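Local coordinates for protein inactive dihydroorotase-like domain (Chaetomium thermophilum, PDB 5NNL) that is an inactive member of the dihydroorotase-like family, a barrel-shaped alpha/beta domain that lacks the activity of its relatives, at residues N148-V153 against P268-E273; V179-L184 against D214-G219; G279-I284 against V310-F315. All coordinates share one frame; numbering follows the deposited sequence.

Overall arrangement
The three contacts sample one chain folded as a barrel of parallel strands with helices, extended by antiparallel strands. Contacts 1 and 2 are neighbours, their centres about 16 Å apart: strand 151-153 of contact 1 lies next to strand 175-180 of contact 2, and Ile271, in the last turn of helix 257-271, packs through CD1 on Val215 CG2 at 3.8 Å. Both segments of contact 2 fall in the chain between the two segments of contact 1. Contact 3 follows in series, about 26 Å from contact 1 and about 21 Å from contact 2 between centres, where the antiparallel strands 281-291 and 305-315 pair. The chain thus passes from helix 257-271, through a short loop, to this added antiparallel region.

Contact 1. Residues N148-V153 against P268-E273; sequences NRRIHV and PKEIFE
His152 and Ile271 mark the closest backbone approach, with CA atoms 8.0 Å apart, where 151-153, one of the parallel strands of the barrel, faces the C-terminal end of helix 257-271, closed by a Schellman motif at Glu273. The gap is filled by side chains. Phe272 presents its edge to the face of His152 in a T-shaped pair, ring centroids 5.2 Å apart and planes at 69°; Phe272 CZ comes to 3.9 Å from His152 CD2, and CE1 stands above the middle of the imidazole. The imidazole CG is anti to the backbone N (chi1 -177°). Ile271 adds its CG2 methyl, 3.9 Å from His152 ND1, in an oblique approach. Both ring nitrogens are engaged in hydrogen bonds, ND1 with Thr176 OG1 and NE2 with Asp178 OD1, both on the adjacent strand 175-180.

Farther out, Arg150 crosses Glu270 at about a right angle. Its NH2 meets Glu270 OE1 at 3.4 Å, near the guanidinium plane, in a salt bridge whose hydrogen bond is weak, and the carboxylate is turned almost perpendicular to the guanidinium. The same NH2 lies 3.7 Å from Ile271 CG1. Within the 148-153 segment, Arg149 NE donates to Arg150 O at 2.7 Å, on a lone pair in the carbonyl plane. The contact therefore grades from a buried imidazole, fixed in rotation by its two polar partners and packed on by Phe272 and Ile271, to a salt bridge nearer the solvent that probably adds only modest attraction.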
ATOM      1  N   ASN A 148      16.760 -15.513  -9.778  1.00 44.45           N
ATOM      2  CA  ASN A 148      16.031 -15.142 -10.988  1.00 50.09           C
ATOM      3  C   ASN A 148      14.525 -15.116 -10.741  1.00 49.00           C
ATOM      4  O   ASN A 148      13.741 -15.762 -11.440  1.00 50.79           O
ATOM      5  CB  ASN A 148      16.371 -16.081 -12.142  1.00 52.90           C
ATOM      6  CG  ASN A 148      15.825 -15.585 -13.464  1.00 52.56           C
ATOM      7  OD1 ASN A 148      15.880 -14.395 -13.770  1.00 53.26           O
ATOM      8  ND2 ASN A 148      15.272 -16.493 -14.244  1.00 53.64           N
ATOM      9  N   ARG A 149      14.121 -14.357  -9.727  1.00 46.05           N
ATOM     10  CA  ARG A 149      12.715 -14.172  -9.404  1.00 46.12           C
ATOM     11  C   ARG A 149      12.456 -12.689  -9.157  1.00 44.11           C
ATOM     12  O   ARG A 149      13.367 -11.857  -9.210  1.00 41.81           O
ATOM     13  CB  ARG A 149      12.307 -15.030  -8.198  1.00 45.75           C
ATOM     14  CG  ARG A 149      13.005 -14.694  -6.880  1.00 46.16           C
ATOM     15  CD  ARG A 149      12.039 -14.844  -5.723  1.00 42.27           C
ATOM     16  NE  ARG A 149      10.892 -13.953  -5.893  1.00 42.12           N
ATOM     17  CZ  ARG A 149       9.643 -14.236  -5.531  1.00 43.44           C
ATOM     18  NH1 ARG A 149       9.346 -15.401  -4.969  1.00 44.67           N
ATOM     19  NH2 ARG A 149       8.681 -13.348  -5.743  1.00 39.34           N
ATOM     20  N   ARG A 150      11.196 -12.361  -8.885  1.00 40.04           N
ATOM     21  CA  ARG A 150      10.756 -10.980  -8.764  1.00 41.73           C
ATOM     22  C   ARG A 150      10.910 -10.483  -7.332  1.00 36.86           C
ATOM     23  O   ARG A 150      10.832 -11.255  -6.374  1.00 36.40           O
ATOM     24  CB  ARG A 150       9.293 -10.840  -9.197  1.00 41.47           C
ATOM     25  CG  ARG A 150       8.992 -11.390 -10.583  1.00 43.85           C
ATOM     26  CD  ARG A 150       7.515 -11.254 -10.932  1.00 46.83           C
ATOM     27  NE  ARG A 150       7.106  -9.855 -11.072  1.00 54.46           N
ATOM     28  CZ  ARG A 150       6.527  -9.320 -12.148  1.00 55.90           C
ATOM     29  NH1 ARG A 150       6.249 -10.050 -13.221  1.00 58.19           N
ATOM     30  NH2 ARG A 150       6.211  -8.032 -12.145  1.00 51.16           N
ATOM     31  N   ILE A 151      11.129  -9.177  -7.198  1.00 34.68           N
ATOM     32  CA  ILE A 151      11.161  -8.509  -5.903  1.00 35.33           C
ATOM     33  C   ILE A 151      10.494  -7.149  -6.048  1.00 31.65           C
ATOM     34  O   ILE A 151      10.701  -6.448  -7.044  1.00 32.16           O
ATOM     35  CB  ILE A 151      12.603  -8.355  -5.370  1.00 32.77           C
ATOM     36  CG1 ILE A 151      12.607  -7.724  -3.976  1.00 34.03           C
ATOM     37  CG2 ILE A 151      13.433  -7.519  -6.319  1.00 36.55           C
ATOM     38  CD1 ILE A 151      12.059  -8.622  -2.889  1.00 34.89           C
ATOM     39  N   HIS A 152       9.695  -6.774  -5.051  1.00 30.84           N
ATOM     40  CA  HIS A 152       9.017  -5.485  -5.024  1.00 31.33           C
ATOM     41  C   HIS A 152       9.466  -4.707  -3.798  1.00 30.45           C
ATOM     42  O   HIS A 152       9.439  -5.232  -2.680  1.00 30.83           O
ATOM     43  CB  HIS A 152       7.495  -5.648  -5.003  1.00 32.84           C
ATOM     44  CG  HIS A 152       6.755  -4.346  -5.043  1.00 28.55           C
ATOM     45  ND1 HIS A 152       6.520  -3.662  -6.217  1.00 29.79           N
ATOM     46  CD2 HIS A 152       6.214  -3.596  -4.055  1.00 27.91           C
ATOM     47  CE1 HIS A 152       5.856  -2.551  -5.950  1.00 29.52           C
ATOM     48  NE2 HIS A 152       5.658  -2.488  -4.645  1.00 31.04           N
ATOM     49  N   VAL A 153       9.864  -3.454  -4.009  1.00 28.17           N
ATOM     50  CA  VAL A 153      10.373  -2.589  -2.951  1.00 27.25           C
ATOM     51  C   VAL A 153       9.316  -1.541  -2.641  1.00 27.94           C
ATOM     52  O   VAL A 153       8.854  -0.830  -3.540  1.00 30.67           O
ATOM     53  CB  VAL A 153      11.700  -1.925  -3.357  1.00 29.60           C
ATOM     54  CG1 VAL A 153      12.253  -1.093  -2.209  1.00 26.64           C
ATOM     55  CG2 VAL A 153      12.711  -2.975  -3.790  1.00 31.50           C
ATOM     56  N   PRO A 268      -0.052  -2.530 -10.204  1.00 32.07           N
ATOM     57  CA  PRO A 268      -0.218  -3.353  -8.995  1.00 30.36           C
ATOM     58  C   PRO A 268      -0.917  -4.670  -9.268  1.00 36.87           C
ATOM     59  O   PRO A 268      -0.662  -5.661  -8.573  1.00 36.30           O
ATOM     60  CB  PRO A 268      -1.043  -2.457  -8.057  1.00 30.48           C
ATOM     61  CG  PRO A 268      -1.588  -1.361  -8.907  1.00 31.44           C
ATOM     62  CD  PRO A 268      -0.646  -1.188 -10.047  1.00 31.26           C
ATOM     63  N   LYS A 269      -1.788  -4.709 -10.272  1.00 35.09           N
ATOM     64  CA  LYS A 269      -2.518  -5.929 -10.581  1.00 39.39           C
ATOM     65  C   LYS A 269      -1.589  -7.002 -11.138  1.00 39.28           C
ATOM     66  O   LYS A 269      -1.708  -8.179 -10.783  1.00 40.97           O
ATOM     67  CB  LYS A 269      -3.636  -5.593 -11.564  1.00 35.63           C
ATOM     68  CG  LYS A 269      -4.559  -6.725 -11.926  1.00 42.69           C
ATOM     69  CD  LYS A 269      -5.657  -6.190 -12.841  1.00 45.68           C
ATOM     70  CE  LYS A 269      -6.527  -7.282 -13.419  1.00 53.20           C
ATOM     71  NZ  LYS A 269      -7.593  -6.675 -14.269  1.00 57.74           N
ATOM     72  N   GLU A 270      -0.650  -6.614 -12.001  1.00 36.69           N
ATOM     73  CA  GLU A 270       0.246  -7.593 -12.606  1.00 40.70           C
ATOM     74  C   GLU A 270       1.338  -8.027 -11.636  1.00 43.62           C
ATOM     75  O   GLU A 270       1.658  -9.218 -11.547  1.00 42.72           O
ATOM     76  CB  GLU A 270       0.872  -7.016 -13.874  1.00 46.23           C
ATOM     77  CG  GLU A 270       1.478  -8.057 -14.796  1.00 55.07           C
ATOM     78  CD  GLU A 270       2.822  -7.629 -15.347  1.00 66.11           C
ATOM     79  OE1 GLU A 270       3.837  -7.794 -14.635  1.00 61.97           O
ATOM     80  OE2 GLU A 270       2.859  -7.115 -16.486  1.00 79.61           O
ATOM     81  N   ILE A 271       1.915  -7.074 -10.902  1.00 43.57           N
ATOM     82  CA  ILE A 271       3.023  -7.381 -10.002  1.00 41.72           C
ATOM     83  C   ILE A 271       2.579  -8.351  -8.918  1.00 43.17           C
ATOM     84  O   ILE A 271       3.320  -9.267  -8.538  1.00 42.62           O
ATOM     85  CB  ILE A 271       3.587  -6.077  -9.407  1.00 35.92           C
ATOM     86  CG1 ILE A 271       4.293  -5.272 -10.502  1.00 37.55           C
ATOM     87  CG2 ILE A 271       4.543  -6.360  -8.256  1.00 35.77           C
ATOM     88  CD1 ILE A 271       4.536  -3.823 -10.149  1.00 34.42           C
ATOM     89  N   PHE A 272       1.366  -8.172  -8.402  1.00 39.05           N
ATOM     90  CA  PHE A 272       0.867  -9.000  -7.316  1.00 42.09           C
ATOM     91  C   PHE A 272      -0.123 -10.059  -7.788  1.00 42.89           C
ATOM     92  O   PHE A 272      -0.772 -10.700  -6.956  1.00 40.18           O
ATOM     93  CB  PHE A 272       0.246  -8.114  -6.237  1.00 39.98           C
ATOM     94  CG  PHE A 272       1.267  -7.368  -5.425  1.00 38.75           C
ATOM     95  CD1 PHE A 272       1.710  -6.119  -5.825  1.00 36.98           C
ATOM     96  CD2 PHE A 272       1.804  -7.929  -4.276  1.00 40.74           C
ATOM     97  CE1 PHE A 272       2.661  -5.434  -5.087  1.00 35.01           C
ATOM     98  CE2 PHE A 272       2.754  -7.251  -3.533  1.00 39.87           C
ATOM     99  CZ  PHE A 272       3.183  -6.002  -3.939  1.00 33.82           C
ATOM    100  N   GLU A 273      -0.235 -10.269  -9.100  1.00 44.82           N
ATOM    101  CA  GLU A 273      -1.033 -11.358  -9.658  1.00 46.42           C
ATOM    102  C   GLU A 273      -2.462 -11.321  -9.118  1.00 46.18           C
ATOM    103  O   GLU A 273      -3.003 -12.323  -8.647  1.00 48.80           O
ATOM    104  CB  GLU A 273      -0.374 -12.706  -9.369  1.00 48.94           C
ATOM    105  CG  GLU A 273       1.038 -12.832  -9.927  1.00 49.49           C
ATOM    106  CD  GLU A 273       1.939 -13.693  -9.063  1.00 54.76           C
ATOM    107  OE1 GLU A 273       1.411 -14.526  -8.292  1.00 56.13           O
ATOM    108  OE2 GLU A 273       3.177 -13.529  -9.153  1.00 54.69           O
TER

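Contact 2. Residues V179-L184 against D214-G219; sequences VCVYSL and DVFSIG
Val179 and Cys180 pair in parallel with Phe216 and Ser217, joining the end of strand 175-180 to the short strand 215-217, its neighbour among the parallel strands of the barrel. Three backbone bonds make the ladder: Val179 N donates to Val215 O, Ser217 N to Val179 O at 3.1 Å, and Val181 N to Ser217 O at 3.0 Å. The last carries the pairing beyond the strand, toward the weakly bonded helix that follows, and Ser217 O also receives a CA-H...O contact from Cys180.

Phe216 is the side chain that ties strand and helix together. Its CB meets the CG2 methyl of Val181 at 4.1 Å. CG stands anti to the carbonyl carbon (chi1 -74°). The side chains of Phe216 and Val179 lie side by side, pointing the same way. CD1 reaches Val179 CG2 at 3.7 Å, that methyl lying in the ring plane at its edge, and CE1 touches the same methyl. At the far end Leu184 crosses at about a right angle: its CD1 sits 3.6 Å from Phe216 CE1 and slightly farther from CZ. Leu264 and Leu246, from helices 257-271 and 242-251, also pack on this phenylalanine.

Cys180 and Ser217 share the other face of the strand pair, with SG 3.9 Å from OG. The serine hydroxyl has its polar partner in Asp178 OD2. Past the end of the ladder, one water accepts from Tyr182 N and donates to Ile218 O. The chemistry is thus divided by face: the Phe216 side is lined largely by aliphatic groups, whereas the opposite face holds a thiol and a hydroxyl, and the water bridges two backbone groups that are not paired with each other.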
ATOM      1  N   VAL A 179       6.004   4.074  -4.126  1.00 27.44           N
ATOM      2  CA  VAL A 179       6.172   5.130  -3.139  1.00 27.31           C
ATOM      3  C   VAL A 179       4.811   5.390  -2.518  1.00 24.22           C
ATOM      4  O   VAL A 179       3.772   5.260  -3.173  1.00 24.17           O
ATOM      5  CB  VAL A 179       6.753   6.436  -3.738  1.00 27.03           C
ATOM      6  CG1 VAL A 179       7.997   6.148  -4.553  1.00 27.93           C
ATOM      7  CG2 VAL A 179       5.724   7.155  -4.584  1.00 30.76           C
ATOM      8  N   CYS A 180       4.819   5.751  -1.242  1.00 26.69           N
ATOM      9  CA  CYS A 180       3.599   6.203  -0.596  1.00 27.76           C
ATOM     10  C   CYS A 180       3.225   7.579  -1.128  1.00 27.81           C
ATOM     11  O   CYS A 180       4.089   8.436  -1.331  1.00 25.46           O
ATOM     12  CB  CYS A 180       3.779   6.261   0.918  1.00 29.06           C
ATOM     13  SG  CYS A 180       4.386   4.734   1.652  1.00 29.23           S
ATOM     14  N   VAL A 181       1.926   7.795  -1.339  1.00 25.80           N
ATOM     15  CA  VAL A 181       1.472   9.037  -1.961  1.00 27.59           C
ATOM     16  C   VAL A 181       1.918  10.247  -1.147  1.00 27.09           C
ATOM     17  O   VAL A 181       2.349  11.262  -1.708  1.00 28.08           O
ATOM     18  CB  VAL A 181      -0.057   9.012  -2.145  1.00 25.45           C
ATOM     19  CG1 VAL A 181      -0.576  10.382  -2.600  1.00 27.41           C
ATOM     20  CG2 VAL A 181      -0.449   7.935  -3.154  1.00 28.49           C
ATOM     21  N   TYR A 182       1.808  10.173   0.181  1.00 26.49           N
ATOM     22  CA  TYR A 182       2.219  11.299   1.017  1.00 27.24           C
ATOM     23  C   TYR A 182       3.670  11.690   0.765  1.00 30.80           C
ATOM     24  O   TYR A 182       4.021  12.869   0.884  1.00 33.41           O
ATOM     25  CB  TYR A 182       2.036  10.965   2.498  1.00 30.26           C
ATOM     26  CG  TYR A 182       0.671  11.271   3.083  1.00 33.34           C
ATOM     27  CD1 TYR A 182      -0.407  11.622   2.276  1.00 34.49           C
ATOM     28  CD2 TYR A 182       0.466  11.215   4.456  1.00 36.03           C
ATOM     29  CE1 TYR A 182      -1.647  11.899   2.827  1.00 34.74           C
ATOM     30  CE2 TYR A 182      -0.763  11.490   5.012  1.00 34.54           C
ATOM     31  CZ  TYR A 182      -1.815  11.830   4.199  1.00 35.57           C
ATOM     32  OH  TYR A 182      -3.035  12.098   4.775  1.00 38.69           O
ATOM     33  N   SER A 183       4.525  10.720   0.429  1.00 28.14           N
ATOM     34  CA  SER A 183       5.935  11.019   0.202  1.00 26.80           C
ATOM     35  C   SER A 183       6.131  12.057  -0.897  1.00 30.11           C
ATOM     36  O   SER A 183       7.119  12.800  -0.875  1.00 28.41           O
ATOM     37  CB  SER A 183       6.697   9.744  -0.156  1.00 27.65           C
ATOM     38  OG  SER A 183       6.746   8.841   0.932  1.00 32.63           O
ATOM     39  N   LEU A 184       5.222  12.114  -1.872  1.00 30.76           N
ATOM     40  CA  LEU A 184       5.373  13.053  -2.978  1.00 29.62           C
ATOM     41  C   LEU A 184       4.916  14.463  -2.631  1.00 32.61           C
ATOM     42  O   LEU A 184       5.254  15.402  -3.361  1.00 30.81           O
ATOM     43  CB  LEU A 184       4.596  12.559  -4.201  1.00 28.42           C
ATOM     44  CG  LEU A 184       5.101  11.296  -4.907  1.00 30.40           C
ATOM     45  CD1 LEU A 184       4.300  11.046  -6.172  1.00 31.96           C
ATOM     46  CD2 LEU A 184       6.587  11.381  -5.237  1.00 33.50           C
ATOM     47  N   ASP A 214       6.658   2.008 -10.233  1.00 31.01           N
ATOM     48  CA  ASP A 214       5.621   1.197 -10.857  1.00 30.13           C
ATOM     49  C   ASP A 214       4.260   1.371 -10.199  1.00 28.07           C
ATOM     50  O   ASP A 214       3.236   1.269 -10.883  1.00 28.08           O
ATOM     51  CB  ASP A 214       6.025  -0.281 -10.814  1.00 31.53           C
ATOM     52  CG  ASP A 214       7.356  -0.538 -11.497  1.00 33.59           C
ATOM     53  OD1 ASP A 214       7.421  -0.456 -12.743  1.00 35.53           O
ATOM     54  OD2 ASP A 214       8.351  -0.791 -10.785  1.00 33.34           O
ATOM     55  N   VAL A 215       4.228   1.659  -8.895  1.00 27.04           N
ATOM     56  CA  VAL A 215       3.000   1.611  -8.112  1.00 27.31           C
ATOM     57  C   VAL A 215       2.967   2.757  -7.110  1.00 26.22           C
ATOM     58  O   VAL A 215       3.994   3.158  -6.556  1.00 23.57           O
ATOM     59  CB  VAL A 215       2.874   0.259  -7.371  1.00 26.49           C
ATOM     60  CG1 VAL A 215       1.648   0.238  -6.456  1.00 27.11           C
ATOM     61  CG2 VAL A 215       2.824  -0.891  -8.358  1.00 30.10           C
ATOM     62  N   PHE A 216       1.765   3.278  -6.874  1.00 23.47           N
ATOM     63  CA  PHE A 216       1.495   4.140  -5.734  1.00 25.01           C
ATOM     64  C   PHE A 216       0.796   3.322  -4.657  1.00 28.30           C
ATOM     65  O   PHE A 216      -0.092   2.519  -4.955  1.00 28.16           O
ATOM     66  CB  PHE A 216       0.609   5.329  -6.116  1.00 27.89           C
ATOM     67  CG  PHE A 216       1.309   6.401  -6.909  1.00 27.90           C
ATOM     68  CD1 PHE A 216       2.600   6.794  -6.603  1.00 27.31           C
ATOM     69  CD2 PHE A 216       0.655   7.028  -7.953  1.00 28.74           C
ATOM     70  CE1 PHE A 216       3.225   7.785  -7.333  1.00 31.16           C
ATOM     71  CE2 PHE A 216       1.275   8.018  -8.682  1.00 28.60           C
ATOM     72  CZ  PHE A 216       2.555   8.399  -8.375  1.00 26.24           C
ATOM     73  N   SER A 217       1.198   3.530  -3.409  1.00 24.56           N
ATOM     74  CA  SER A 217       0.527   2.916  -2.276  1.00 28.36           C
ATOM     75  C   SER A 217       0.154   4.000  -1.280  1.00 26.57           C
ATOM     76  O   SER A 217       0.641   5.129  -1.344  1.00 25.95           O
ATOM     77  CB  SER A 217       1.403   1.857  -1.589  1.00 30.24           C
ATOM     78  OG  SER A 217       2.498   2.461  -0.923  1.00 30.35           O
ATOM     79  N   ILE A 218      -0.746   3.652  -0.369  1.00 27.06           N
ATOM     80  CA  ILE A 218      -1.032   4.517   0.767  1.00 27.67           C
ATOM     81  C   ILE A 218      -0.045   4.266   1.897  1.00 29.55           C
ATOM     82  O   ILE A 218       0.610   5.195   2.381  1.00 28.10           O
ATOM     83  CB  ILE A 218      -2.491   4.309   1.216  1.00 28.64           C
ATOM     84  CG1 ILE A 218      -3.417   4.660   0.046  1.00 29.48           C
ATOM     85  CG2 ILE A 218      -2.786   5.132   2.471  1.00 31.97           C
ATOM     86  CD1 ILE A 218      -4.861   4.797   0.405  1.00 33.80           C
ATOM     87  N   GLY A 219       0.090   3.008   2.312  1.00 27.13           N
ATOM     88  CA  GLY A 219       1.142   2.617   3.223  1.00 30.76           C
ATOM     89  C   GLY A 219       0.813   2.919   4.671  1.00 31.53           C
ATOM     90  O   GLY A 219      -0.299   3.315   5.034  1.00 33.88           O
TER
HETATM   91  O   HOH W   1       0.294   7.991   1.636  1.00 29.89           O

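Contact 3. Residues G279-I284 against V310-F315; sequences GATVEI and VQRVTF
Thr281 and Thr314 face each other as a hydrogen-bonded pair of the antiparallel strands 281-291 and 305-315. Each threonine places OG1 between its backbone N and carbonyl carbon (chi1 69° and 62°), with both hydroxyls on the same face of the pair; their modelled OG1 to OG1 separation of 2.5 Å is too short to be trusted and leaves any bond between them doubtful. Thr314 OG1 donates to Gly279 O at 2.8 Å from above the carbonyl plane, and a weak bond reaches it from Thr281 N. Thr281 OG1 also meets a water at 2.7 Å, which donates in turn to Arg312 O.

Two residues along, the register slips by one in a classic beta bulge: Gln311 and Arg312 both lie opposite Glu283, whose carbonyl O accepts from Gln311 N at 2.7 Å and from Arg312 N at 3.2 Å. In the fold, this bulged pair belongs to the antiparallel strands added to the parallel ones, strand 281-291 lying between strands 3-11 and 305-315.

Glu283 and Gln311 both hold CG anti to the backbone N and run extended beyond it, the carboxylate and the terminal amide stacked with their planes only 15° apart. Arg312 starts out with CG anti as well but bends at chi3, and its NE stays 3.9 Å from Glu283 OE1, a long salt bridge. On the reverse face Val282 uses both methyls, CG2 against Val313 CG2 and CG1 against Val310 CG1 at 4.2 Å. Ile284, beside Val310 on this face, packs on Leu243 and Leu247 of helix 242-251, while Val313 touches Ile35 of helix 26-37.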
ATOM      1  N   GLY A 279     -17.507  -5.467 -12.430  1.00 45.87           N
ATOM      2  CA  GLY A 279     -18.480  -4.659 -11.731  1.00 48.16           C
ATOM      3  C   GLY A 279     -17.913  -3.615 -10.799  1.00 41.37           C
ATOM      4  O   GLY A 279     -18.691  -2.846 -10.217  1.00 42.13           O
ATOM      5  N   ALA A 280     -16.596  -3.562 -10.624  1.00 43.57           N
ATOM      6  CA  ALA A 280     -15.972  -2.554  -9.776  1.00 40.57           C
ATOM      7  C   ALA A 280     -15.589  -1.371 -10.655  1.00 35.60           C
ATOM      8  O   ALA A 280     -14.703  -1.486 -11.507  1.00 36.86           O
ATOM      9  CB  ALA A 280     -14.757  -3.125  -9.047  1.00 38.76           C
ATOM     10  N   THR A 281     -16.265  -0.239 -10.461  1.00 32.19           N
ATOM     11  CA  THR A 281     -16.015   0.959 -11.248  1.00 34.18           C
ATOM     12  C   THR A 281     -15.947   2.174 -10.333  1.00 33.30           C
ATOM     13  O   THR A 281     -16.530   2.189  -9.245  1.00 31.16           O
ATOM     14  CB  THR A 281     -17.103   1.176 -12.317  1.00 35.03           C
ATOM     15  OG1 THR A 281     -18.343   1.516 -11.688  1.00 32.96           O
ATOM     16  CG2 THR A 281     -17.290  -0.081 -13.162  1.00 37.07           C
ATOM     17  N   VAL A 282     -15.222   3.192 -10.793  1.00 33.03           N
ATOM     18  CA  VAL A 282     -15.060   4.452 -10.077  1.00 30.92           C
ATOM     19  C   VAL A 282     -15.301   5.595 -11.052  1.00 32.92           C
ATOM     20  O   VAL A 282     -14.631   5.684 -12.088  1.00 33.97           O
ATOM     21  CB  VAL A 282     -13.658   4.581  -9.449  1.00 33.31           C
ATOM     22  CG1 VAL A 282     -13.535   5.887  -8.668  1.00 30.87           C
ATOM     23  CG2 VAL A 282     -13.362   3.406  -8.557  1.00 29.31           C
ATOM     24  N   GLU A 283     -16.234   6.479 -10.711  1.00 32.12           N
ATOM     25  CA  GLU A 283     -16.500   7.686 -11.480  1.00 31.37           C
ATOM     26  C   GLU A 283     -16.033   8.888 -10.673  1.00 31.41           C
ATOM     27  O   GLU A 283     -16.429   9.052  -9.514  1.00 32.92           O
ATOM     28  CB  GLU A 283     -17.986   7.821 -11.815  1.00 34.01           C
ATOM     29  CG  GLU A 283     -18.310   9.021 -12.703  1.00 38.75           C
ATOM     30  CD  GLU A 283     -19.786   9.117 -13.052  1.00 42.97           C
ATOM     31  OE1 GLU A 283     -20.621   8.686 -12.225  1.00 43.16           O
ATOM     32  OE2 GLU A 283     -20.105   9.616 -14.154  1.00 46.34           O
ATOM     33  N   ILE A 284     -15.206   9.727 -11.294  1.00 31.01           N
ATOM     34  CA  ILE A 284     -14.510  10.808 -10.605  1.00 30.69           C
ATOM     35  C   ILE A 284     -14.791  12.120 -11.321  1.00 30.48           C
ATOM     36  O   ILE A 284     -14.621  12.222 -12.541  1.00 29.44           O
ATOM     37  CB  ILE A 284     -12.994  10.540 -10.539  1.00 31.82           C
ATOM     38  CG1 ILE A 284     -12.721   9.361  -9.604  1.00 30.35           C
ATOM     39  CG2 ILE A 284     -12.238  11.765 -10.053  1.00 30.22           C
ATOM     40  CD1 ILE A 284     -11.591   8.513 -10.044  1.00 32.53           C
ATOM     41  N   VAL A 310     -14.892  11.578  -5.664  1.00 30.52           N
ATOM     42  CA  VAL A 310     -15.328  10.233  -6.032  1.00 29.45           C
ATOM     43  C   VAL A 310     -16.850  10.271  -6.157  1.00 30.97           C
ATOM     44  O   VAL A 310     -17.573  10.165  -5.165  1.00 29.57           O
ATOM     45  CB  VAL A 310     -14.868   9.188  -5.014  1.00 31.13           C
ATOM     46  CG1 VAL A 310     -15.335   7.801  -5.426  1.00 30.29           C
ATOM     47  CG2 VAL A 310     -13.358   9.222  -4.876  1.00 31.47           C
ATOM     48  N   GLN A 311     -17.344  10.412  -7.387  1.00 27.76           N
ATOM     49  CA  GLN A 311     -18.777  10.599  -7.591  1.00 31.83           C
ATOM     50  C   GLN A 311     -19.545   9.311  -7.319  1.00 28.61           C
ATOM     51  O   GLN A 311     -20.613   9.340  -6.697  1.00 29.20           O
ATOM     52  CB  GLN A 311     -19.044  11.103  -9.011  1.00 32.16           C
ATOM     53  CG  GLN A 311     -20.522  11.140  -9.408  1.00 39.01           C
ATOM     54  CD  GLN A 311     -20.745  11.720 -10.800  1.00 40.46           C
ATOM     55  OE1 GLN A 311     -19.814  11.825 -11.602  1.00 37.33           O
ATOM     56  NE2 GLN A 311     -21.983  12.102 -11.090  1.00 41.78           N
ATOM     57  N   ARG A 312     -19.020   8.175  -7.766  1.00 29.64           N
ATOM     58  CA  ARG A 312     -19.727   6.915  -7.602  1.00 32.93           C
ATOM     59  C   ARG A 312     -18.736   5.764  -7.673  1.00 29.20           C
ATOM     60  O   ARG A 312     -17.857   5.747  -8.537  1.00 31.05           O
ATOM     61  CB  ARG A 312     -20.805   6.743  -8.675  1.00 32.87           C
ATOM     62  CG  ARG A 312     -21.625   5.464  -8.528  1.00 36.39           C
ATOM     63  CD  ARG A 312     -22.499   5.180  -9.741  1.00 42.06           C
ATOM     64  NE  ARG A 312     -21.724   5.169 -10.980  1.00 46.02           N
ATOM     65  CZ  ARG A 312     -22.015   4.444 -12.058  1.00 50.01           C
ATOM     66  NH1 ARG A 312     -23.068   3.634 -12.074  1.00 53.01           N
ATOM     67  NH2 ARG A 312     -21.234   4.525 -13.128  1.00 52.05           N
ATOM     68  N   VAL A 313     -18.900   4.802  -6.768  1.00 29.19           N
ATOM     69  CA  VAL A 313     -18.152   3.552  -6.789  1.00 28.45           C
ATOM     70  C   VAL A 313     -19.158   2.414  -6.794  1.00 29.52           C
ATOM     71  O   VAL A 313     -20.039   2.357  -5.928  1.00 28.39           O
ATOM     72  CB  VAL A 313     -17.197   3.429  -5.586  1.00 30.68           C
ATOM     73  CG1 VAL A 313     -16.513   2.054  -5.559  1.00 28.64           C
ATOM     74  CG2 VAL A 313     -16.160   4.541  -5.618  1.00 31.20           C
ATOM     75  N   THR A 314     -19.035   1.521  -7.768  1.00 29.08           N
ATOM     76  CA  THR A 314     -19.818   0.299  -7.796  1.00 31.77           C
ATOM     77  C   THR A 314     -18.940  -0.868  -7.364  1.00 36.68           C
ATOM     78  O   THR A 314     -17.727  -0.879  -7.591  1.00 34.71           O
ATOM     79  CB  THR A 314     -20.404   0.032  -9.188  1.00 37.07           C
ATOM     80  OG1 THR A 314     -19.350  -0.150 -10.143  1.00 36.06           O
ATOM     81  CG2 THR A 314     -21.292   1.194  -9.627  1.00 34.84           C
ATOM     82  N   PHE A 315     -19.565  -1.839  -6.708  1.00 34.14           N
ATOM     83  CA  PHE A 315     -18.842  -3.001  -6.206  1.00 37.01           C
ATOM     84  C   PHE A 315     -19.845  -4.123  -6.021  1.00 36.66           C
ATOM     85  O   PHE A 315     -20.836  -3.951  -5.305  1.00 35.90           O
ATOM     86  CB  PHE A 315     -18.132  -2.677  -4.889  1.00 34.73           C
ATOM     87  CG  PHE A 315     -17.393  -3.841  -4.301  1.00 32.32           C
ATOM     88  CD1 PHE A 315     -16.234  -4.312  -4.895  1.00 36.47           C
ATOM     89  CD2 PHE A 315     -17.848  -4.456  -3.151  1.00 36.21           C
ATOM     90  CE1 PHE A 315     -15.551  -5.384  -4.356  1.00 37.66           C
ATOM     91  CE2 PHE A 315     -17.168  -5.527  -2.608  1.00 38.01           C
ATOM     92  CZ  PHE A 315     -16.016  -5.992  -3.211  1.00 36.13           C
TER
HETATM   93  O   HOH W   2     -18.965   3.955 -10.766  1.00 36.02           O